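Local structure of ribonucleoside-diphosphate reductase subunit beta (Streptococcus sanguinis, 4N83) at residues V58-Q69 and L156-T167. The protein probably supplies, as the metal-cofactor subunit of a class Ib ribonucleotide reductase, the dimanganese or diiron centre needed to make deoxyribonucleotides for DNA synthesis. Sequence-based numbering, arbitrary orientation.
With MN (manganese (II) ion), chain J; MN (manganese (II) ion), chain I.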
ATOM      1  N   VAL A  58      16.997   3.126  19.790  1.00118.44           N
ATOM      2  CA  VAL A  58      16.469   1.851  19.309  1.00117.92           C
ATOM      3  C   VAL A  58      15.376   2.068  18.266  1.00116.41           C
ATOM      4  O   VAL A  58      15.490   1.586  17.141  1.00116.08           O
ATOM      5  CB  VAL A  58      15.940   0.990  20.481  1.00118.16           C
ATOM      6  CG1 VAL A  58      14.938  -0.056  20.008  1.00117.22           C
ATOM      7  CG2 VAL A  58      17.101   0.322  21.206  1.00119.49           C
ATOM      8  N   PHE A  59      14.322   2.790  18.645  1.00115.66           N
ATOM      9  CA  PHE A  59      13.200   3.037  17.737  1.00115.00           C
ATOM     10  C   PHE A  59      13.643   3.842  16.519  1.00115.12           C
ATOM     11  O   PHE A  59      13.274   3.517  15.391  1.00114.49           O
ATOM     12  CB  PHE A  59      12.052   3.766  18.447  1.00115.03           C
ATOM     13  CG  PHE A  59      11.389   2.963  19.538  1.00115.08           C
ATOM     14  CD1 PHE A  59      11.072   1.619  19.351  1.00114.52           C
ATOM     15  CD2 PHE A  59      11.054   3.560  20.746  1.00115.69           C
ATOM     16  CE1 PHE A  59      10.457   0.889  20.354  1.00114.18           C
ATOM     17  CE2 PHE A  59      10.434   2.834  21.750  1.00115.49           C
ATOM     18  CZ  PHE A  59      10.136   1.496  21.555  1.00114.91           C
ATOM     19  N   GLY A  60      14.439   4.882  16.754  1.00115.94           N
ATOM     20  CA  GLY A  60      14.975   5.711  15.678  1.00116.56           C
ATOM     21  C   GLY A  60      15.804   4.929  14.673  1.00116.77           C
ATOM     22  O   GLY A  60      15.761   5.210  13.475  1.00118.14           O
ATOM     23  N   GLY A  61      16.567   3.954  15.163  1.00116.47           N
ATOM     24  CA  GLY A  61      17.364   3.084  14.299  1.00116.40           C
ATOM     25  C   GLY A  61      16.503   2.171  13.445  1.00114.40           C
ATOM     26  O   GLY A  61      16.810   1.932  12.277  1.00114.10           O
ATOM     27  N   LEU A  62      15.425   1.661  14.037  1.00112.82           N
ATOM     28  CA  LEU A  62      14.459   0.832  13.318  1.00111.28           C
ATOM     29  C   LEU A  62      13.623   1.671  12.351  1.00110.35           C
ATOM     30  O   LEU A  62      13.243   1.192  11.281  1.00109.42           O
ATOM     31  CB  LEU A  62      13.537   0.109  14.303  1.00110.84           C
ATOM     32  CG  LEU A  62      14.199  -0.860  15.287  1.00111.31           C
ATOM     33  CD1 LEU A  62      13.214  -1.241  16.383  1.00110.33           C
ATOM     34  CD2 LEU A  62      14.727  -2.098  14.575  1.00111.27           C
ATOM     35  N   THR A  63      13.340   2.916  12.734  1.00110.26           N
ATOM     36  CA  THR A  63      12.614   3.859  11.876  1.00110.41           C
ATOM     37  C   THR A  63      13.299   4.020  10.519  1.00110.65           C
ATOM     38  O   THR A  63      12.634   4.167   9.494  1.00109.84           O
ATOM     39  CB  THR A  63      12.499   5.253  12.533  1.00111.51           C
ATOM     40  OG1 THR A  63      12.099   5.117  13.902  1.00111.22           O
ATOM     41  CG2 THR A  63      11.485   6.124  11.794  1.00111.36           C
ATOM     42  N   LEU A  64      14.629   3.997  10.526  1.00111.36           N
ATOM     43  CA  LEU A  64      15.422   4.074   9.300  1.00111.73           C
ATOM     44  C   LEU A  64      15.141   2.887   8.378  1.00109.54           C
ATOM     45  O   LEU A  64      15.082   3.041   7.158  1.00109.35           O
ATOM     46  CB  LEU A  64      16.917   4.120   9.641  1.00113.72           C
ATOM     47  CG  LEU A  64      17.889   4.444   8.504  1.00115.48           C
ATOM     48  CD1 LEU A  64      17.800   5.913   8.116  1.00116.34           C
ATOM     49  CD2 LEU A  64      19.310   4.084   8.905  1.00116.93           C
ATOM     50  N   LEU A  65      14.962   1.709   8.972  1.00107.55           N
ATOM     51  CA  LEU A  65      14.777   0.472   8.215  1.00106.52           C
ATOM     52  C   LEU A  65      13.322   0.208   7.810  1.00104.25           C
ATOM     53  O   LEU A  65      13.076  -0.500   6.833  1.00103.98           O
ATOM     54  CB  LEU A  65      15.322  -0.713   9.008  1.00106.77           C
ATOM     55  CG  LEU A  65      16.801  -0.619   9.398  1.00109.02           C
ATOM     56  CD1 LEU A  65      17.155  -1.696  10.413  1.00109.18           C
ATOM     57  CD2 LEU A  65      17.697  -0.715   8.171  1.00110.05           C
ATOM     58  N   ASP A  66      12.365   0.756   8.558  1.00101.99           N
ATOM     59  CA  ASP A  66      10.956   0.729   8.135  1.00 99.69           C
ATOM     60  C   ASP A  66      10.694   1.772   7.044  1.00 98.92           C
ATOM     61  O   ASP A  66       9.763   1.621   6.250  1.00 96.98           O
ATOM     62  CB  ASP A  66      10.003   0.939   9.324  1.00 98.82           C
ATOM     63  CG  ASP A  66       9.570  -0.372   9.970  1.00 97.52           C
ATOM     64  OD1 ASP A  66       9.051  -1.255   9.254  1.00 96.57           O
ATOM     65  OD2 ASP A  66       9.730  -0.513  11.200  1.00 97.66           O
ATOM     66  N   THR A  67      11.508   2.829   7.019  1.00 99.06           N
ATOM     67  CA  THR A  67      11.490   3.805   5.926  1.00 98.70           C
ATOM     68  C   THR A  67      12.114   3.192   4.675  1.00 98.60           C
ATOM     69  O   THR A  67      11.615   3.380   3.565  1.00 97.64           O
ATOM     70  CB  THR A  67      12.274   5.084   6.290  1.00 99.83           C
ATOM     71  OG1 THR A  67      11.835   5.573   7.562  1.00 98.94           O
ATOM     72  CG2 THR A  67      12.069   6.167   5.234  1.00100.79           C
ATOM     73  N   LEU A  68      13.217   2.470   4.869  1.00 98.85           N
ATOM     74  CA  LEU A  68      13.897   1.757   3.786  1.00 99.36           C
ATOM     75  C   LEU A  68      12.963   0.779   3.075  1.00 98.15           C
ATOM     76  O   LEU A  68      12.987   0.672   1.848  1.00 98.20           O
ATOM     77  CB  LEU A  68      15.110   1.001   4.341  1.00 99.84           C
ATOM     78  CG  LEU A  68      15.895   0.104   3.380  1.00100.50           C
ATOM     79  CD1 LEU A  68      16.535   0.926   2.274  1.00102.59           C
ATOM     80  CD2 LEU A  68      16.947  -0.687   4.141  1.00100.96           C
ATOM     81  N   GLN A  69      12.150   0.070   3.855  1.00 97.30           N
ATOM     82  CA  GLN A  69      11.241  -0.942   3.317  1.00 96.49           C
ATOM     83  C   GLN A  69      10.053  -0.334   2.569  1.00 96.19           C
ATOM     84  O   GLN A  69       9.703  -0.795   1.480  1.00 97.49           O
ATOM     85  CB  GLN A  69      10.737  -1.864   4.434  1.00 95.21           C
ATOM     86  CG  GLN A  69      11.783  -2.827   4.975  1.00 95.81           C
ATOM     87  CD  GLN A  69      12.078  -3.975   4.026  1.00 96.39           C
ATOM     88  OE1 GLN A  69      11.576  -5.084   4.200  1.00 95.21           O
ATOM     89  NE2 GLN A  69      12.895  -3.711   3.013  1.00 97.76           N
ATOM     90  N   LEU A 156      16.358  -8.857   7.156  1.00110.20           N
ATOM     91  CA  LEU A 156      16.150  -7.521   7.703  1.00110.50           C
ATOM     92  C   LEU A 156      15.147  -7.544   8.851  1.00109.14           C
ATOM     93  O   LEU A 156      15.500  -7.270   9.997  1.00109.13           O
ATOM     94  CB  LEU A 156      15.677  -6.558   6.604  1.00110.64           C
ATOM     95  CG  LEU A 156      15.309  -5.123   6.998  1.00110.61           C
ATOM     96  CD1 LEU A 156      16.414  -4.473   7.815  1.00112.13           C
ATOM     97  CD2 LEU A 156      15.007  -4.302   5.753  1.00110.61           C
ATOM     98  N   GLU A 157      13.909  -7.914   8.540  1.00108.36           N
ATOM     99  CA  GLU A 157      12.790  -7.738   9.467  1.00107.82           C
ATOM    100  C   GLU A 157      12.496  -8.937  10.377  1.00108.02           C
ATOM    101  O   GLU A 157      11.830  -8.775  11.400  1.00106.98           O
ATOM    102  CB  GLU A 157      11.541  -7.346   8.680  1.00106.55           C
ATOM    103  CG  GLU A 157      11.732  -6.062   7.890  1.00106.98           C
ATOM    104  CD  GLU A 157      10.479  -5.627   7.164  1.00105.98           C
ATOM    105  OE1 GLU A 157      10.004  -6.384   6.291  1.00105.30           O
ATOM    106  OE2 GLU A 157       9.973  -4.529   7.468  1.00105.67           O
ATOM    107  N   THR A 158      12.989 -10.123  10.017  1.00109.38           N
ATOM    108  CA  THR A 158      12.774 -11.333  10.823  1.00109.71           C
ATOM    109  C   THR A 158      13.918 -11.604  11.810  1.00111.89           C
ATOM    110  O   THR A 158      13.735 -12.348  12.775  1.00112.03           O
ATOM    111  CB  THR A 158      12.598 -12.587   9.935  1.00108.65           C
ATOM    112  OG1 THR A 158      11.891 -12.242   8.737  1.00108.32           O
ATOM    113  CG2 THR A 158      11.836 -13.683  10.676  1.00107.02           C
ATOM    114  N   PHE A 159      15.084 -10.999  11.574  1.00113.81           N
ATOM    115  CA  PHE A 159      16.301 -11.322  12.328  1.00115.65           C
ATOM    116  C   PHE A 159      16.949 -10.091  12.977  1.00117.80           C
ATOM    117  O   PHE A 159      16.985  -9.986  14.204  1.00116.82           O
ATOM    118  CB  PHE A 159      17.282 -12.085  11.414  1.00116.08           C
ATOM    119  CG  PHE A 159      18.739 -11.836  11.710  1.00117.10           C
ATOM    120  CD1 PHE A 159      19.295 -12.205  12.928  1.00117.67           C
ATOM    121  CD2 PHE A 159      19.561 -11.251  10.753  1.00117.96           C
ATOM    122  CE1 PHE A 159      20.636 -11.978  13.192  1.00118.81           C
ATOM    123  CE2 PHE A 159      20.902 -11.025  11.012  1.00119.30           C
ATOM    124  CZ  PHE A 159      21.440 -11.388  12.233  1.00119.78           C
ATOM    125  N   LEU A 160      17.451  -9.166  12.161  1.00120.24           N
ATOM    126  CA  LEU A 160      18.226  -8.024  12.672  1.00122.42           C
ATOM    127  C   LEU A 160      17.371  -6.823  13.104  1.00121.14           C
ATOM    128  O   LEU A 160      17.903  -5.835  13.616  1.00123.17           O
ATOM    129  CB  LEU A 160      19.307  -7.603  11.665  1.00125.37           C
ATOM    130  CG  LEU A 160      18.893  -7.111  10.271  1.00125.96           C
ATOM    131  CD1 LEU A 160      18.626  -5.611  10.257  1.00126.27           C
ATOM    132  CD2 LEU A 160      19.958  -7.473   9.244  1.00127.97           C
ATOM    133  N   PHE A 161      16.058  -6.908  12.895  1.00118.19           N
ATOM    134  CA  PHE A 161      15.112  -5.959  13.498  1.00116.03           C
ATOM    135  C   PHE A 161      14.994  -6.205  15.007  1.00114.69           C
ATOM    136  O   PHE A 161      14.709  -5.283  15.772  1.00112.84           O
ATOM    137  CB  PHE A 161      13.720  -6.080  12.852  1.00114.27           C
ATOM    138  CG  PHE A 161      13.347  -4.922  11.958  1.00113.34           C
ATOM    139  CD1 PHE A 161      12.203  -4.176  12.211  1.00111.97           C
ATOM    140  CD2 PHE A 161      14.126  -4.587  10.859  1.00113.61           C
ATOM    141  CE1 PHE A 161      11.847  -3.118  11.392  1.00111.62           C
ATOM    142  CE2 PHE A 161      13.775  -3.530  10.037  1.00113.14           C
ATOM    143  CZ  PHE A 161      12.635  -2.793  10.304  1.00112.39           C
ATOM    144  N   TYR A 162      15.221  -7.450  15.423  1.00114.45           N
ATOM    145  CA  TYR A 162      14.992  -7.869  16.807  1.00114.17           C
ATOM    146  C   TYR A 162      16.068  -7.410  17.794  1.00116.25           C
ATOM    147  O   TYR A 162      15.884  -7.535  19.006  1.00115.17           O
ATOM    148  CB  TYR A 162      14.807  -9.387  16.876  1.00113.38           C
ATOM    149  CG  TYR A 162      13.476  -9.839  16.321  1.00111.58           C
ATOM    150  CD1 TYR A 162      13.271  -9.945  14.948  1.00110.73           C
ATOM    151  CD2 TYR A 162      12.413 -10.142  17.168  1.00110.50           C
ATOM    152  CE1 TYR A 162      12.049 -10.348  14.437  1.00108.86           C
ATOM    153  CE2 TYR A 162      11.188 -10.549  16.663  1.00109.07           C
ATOM    154  CZ  TYR A 162      11.014 -10.650  15.297  1.00107.93           C
ATOM    155  OH  TYR A 162       9.802 -11.053  14.789  1.00106.27           O
ATOM    156  N   SER A 163      17.183  -6.888  17.284  1.00119.42           N
ATOM    157  CA  SER A 163      18.155  -6.186  18.122  1.00122.00           C
ATOM    158  C   SER A 163      17.484  -4.986  18.792  1.00123.32           C
ATOM    159  O   SER A 163      17.783  -4.656  19.940  1.00124.69           O
ATOM    160  CB  SER A 163      19.349  -5.709  17.291  1.00123.03           C
ATOM    161  OG  SER A 163      18.928  -4.892  16.211  1.00122.17           O
ATOM    162  N   GLY A 164      16.577  -4.344  18.056  1.00123.72           N
ATOM    163  CA  GLY A 164      15.778  -3.243  18.578  1.00123.52           C
ATOM    164  C   GLY A 164      14.572  -3.696  19.384  1.00121.82           C
ATOM    165  O   GLY A 164      14.264  -3.103  20.416  1.00121.71           O
ATOM    166  N   PHE A 165      13.892  -4.749  18.927  1.00120.03           N
ATOM    167  CA  PHE A 165      12.695  -5.250  19.618  1.00118.56           C
ATOM    168  C   PHE A 165      12.976  -5.795  21.025  1.00120.76           C
ATOM    169  O   PHE A 165      12.060  -5.876  21.845  1.00119.74           O
ATOM    170  CB  PHE A 165      11.986  -6.341  18.796  1.00116.45           C
ATOM    171  CG  PHE A 165      11.359  -5.854  17.509  1.00114.80           C
ATOM    172  CD1 PHE A 165      10.715  -4.621  17.434  1.00113.65           C
ATOM    173  CD2 PHE A 165      11.372  -6.661  16.376  1.00113.49           C
ATOM    174  CE1 PHE A 165      10.130  -4.196  16.252  1.00112.12           C
ATOM    175  CE2 PHE A 165      10.785  -6.240  15.193  1.00111.80           C
ATOM    176  CZ  PHE A 165      10.162  -5.006  15.132  1.00111.30           C
ATOM    177  N   PHE A 166      14.227  -6.165  21.301  1.00123.32           N
ATOM    178  CA  PHE A 166      14.622  -6.692  22.615  1.00124.81           C
ATOM    179  C   PHE A 166      14.282  -5.750  23.778  1.00124.82           C
ATOM    180  O   PHE A 166      13.896  -6.208  24.856  1.00124.04           O
ATOM    181  CB  PHE A 166      16.127  -7.005  22.623  1.00127.20           C
ATOM    182  CG  PHE A 166      16.606  -7.687  23.879  1.00129.30           C
ATOM    183  CD1 PHE A 166      16.663  -9.073  23.957  1.00129.20           C
ATOM    184  CD2 PHE A 166      17.014  -6.942  24.981  1.00131.12           C
ATOM    185  CE1 PHE A 166      17.110  -9.702  25.108  1.00130.01           C
ATOM    186  CE2 PHE A 166      17.458  -7.567  26.136  1.00131.69           C
ATOM    187  CZ  PHE A 166      17.506  -8.948  26.199  1.00131.00           C
ATOM    188  N   THR A 167      14.427  -4.445  23.557  1.00124.76           N
ATOM    189  CA  THR A 167      14.209  -3.445  24.610  1.00124.92           C
ATOM    190  C   THR A 167      12.733  -3.296  25.031  1.00123.13           C
ATOM    191  O   THR A 167      12.421  -3.461  26.210  1.00122.76           O
ATOM    192  CB  THR A 167      14.807  -2.073  24.221  1.00125.99           C
ATOM    193  OG1 THR A 167      16.179  -2.241  23.843  1.00127.65           O
ATOM    194  CG2 THR A 167      14.727  -1.090  25.384  1.00126.84           C
TER
HETATM  195 MN    MN J 402       8.530  -3.292   8.963  1.00 91.37          MN
HETATM  196 MN    MN I 401       8.145  -6.735   5.739  1.00 72.78          MN
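Asp66 and Glu157 meet through a shared manganese ion, which Asp66 OD1 binds at 2.1 Å and Glu157 OE2 at 2.4 Å. Glu157 also bridges the metals, since its OE1 lies 2.0 Å from the second manganese. Its chain is extended beyond CG (chi2 -177°), which carries the carboxylate out to the ions. The two carboxylate planes are steeply inclined to each other. Glu97, His100, Glu191 and His194 complete the dinuclear site. The other oxygen of Asp66, OD2, is hydrogen-bonded to Tyr104 OH, the predicted active-site tyrosine, and so couples that residue to the first metal shell.

The Phe161 ring is fixed from several directions. Leu62 CD2 makes a CH-pi contact over one face, 4.2 Å from the ring centroid and 20° off its normal, while CG of Glu157 covers the opposite face. Asp66 OD2 comes to the ring edge, 3.4 Å from Phe161 CE1, with carboxylate and ring nearly perpendicular.

This site is characteristic of the ferritin-like helical fold of the reductase small chain, in which carboxylates and histidines from neighbouring helices hold two metals in the buried interior. Helix 49-78 here faces both helix 148-160, which has a wider pi-type turn at 156-160, and helix 162-173; its 58-69 segment runs 146° to segment 162-167, at an axis distance of 9.2 Å.

Aliphatic contacts add to this. Leu65 CD1 touches both Leu156 CD1, at 3.9 Å, and Leu160 CD1, while Leu65 CB packs against Phe161 CE2. At the other end the helices approach most closely over Gly164, whose CA lies 5.2 Å from Val58 CA; Leu62 CD1 and Val58 CG1 rest against its backbone.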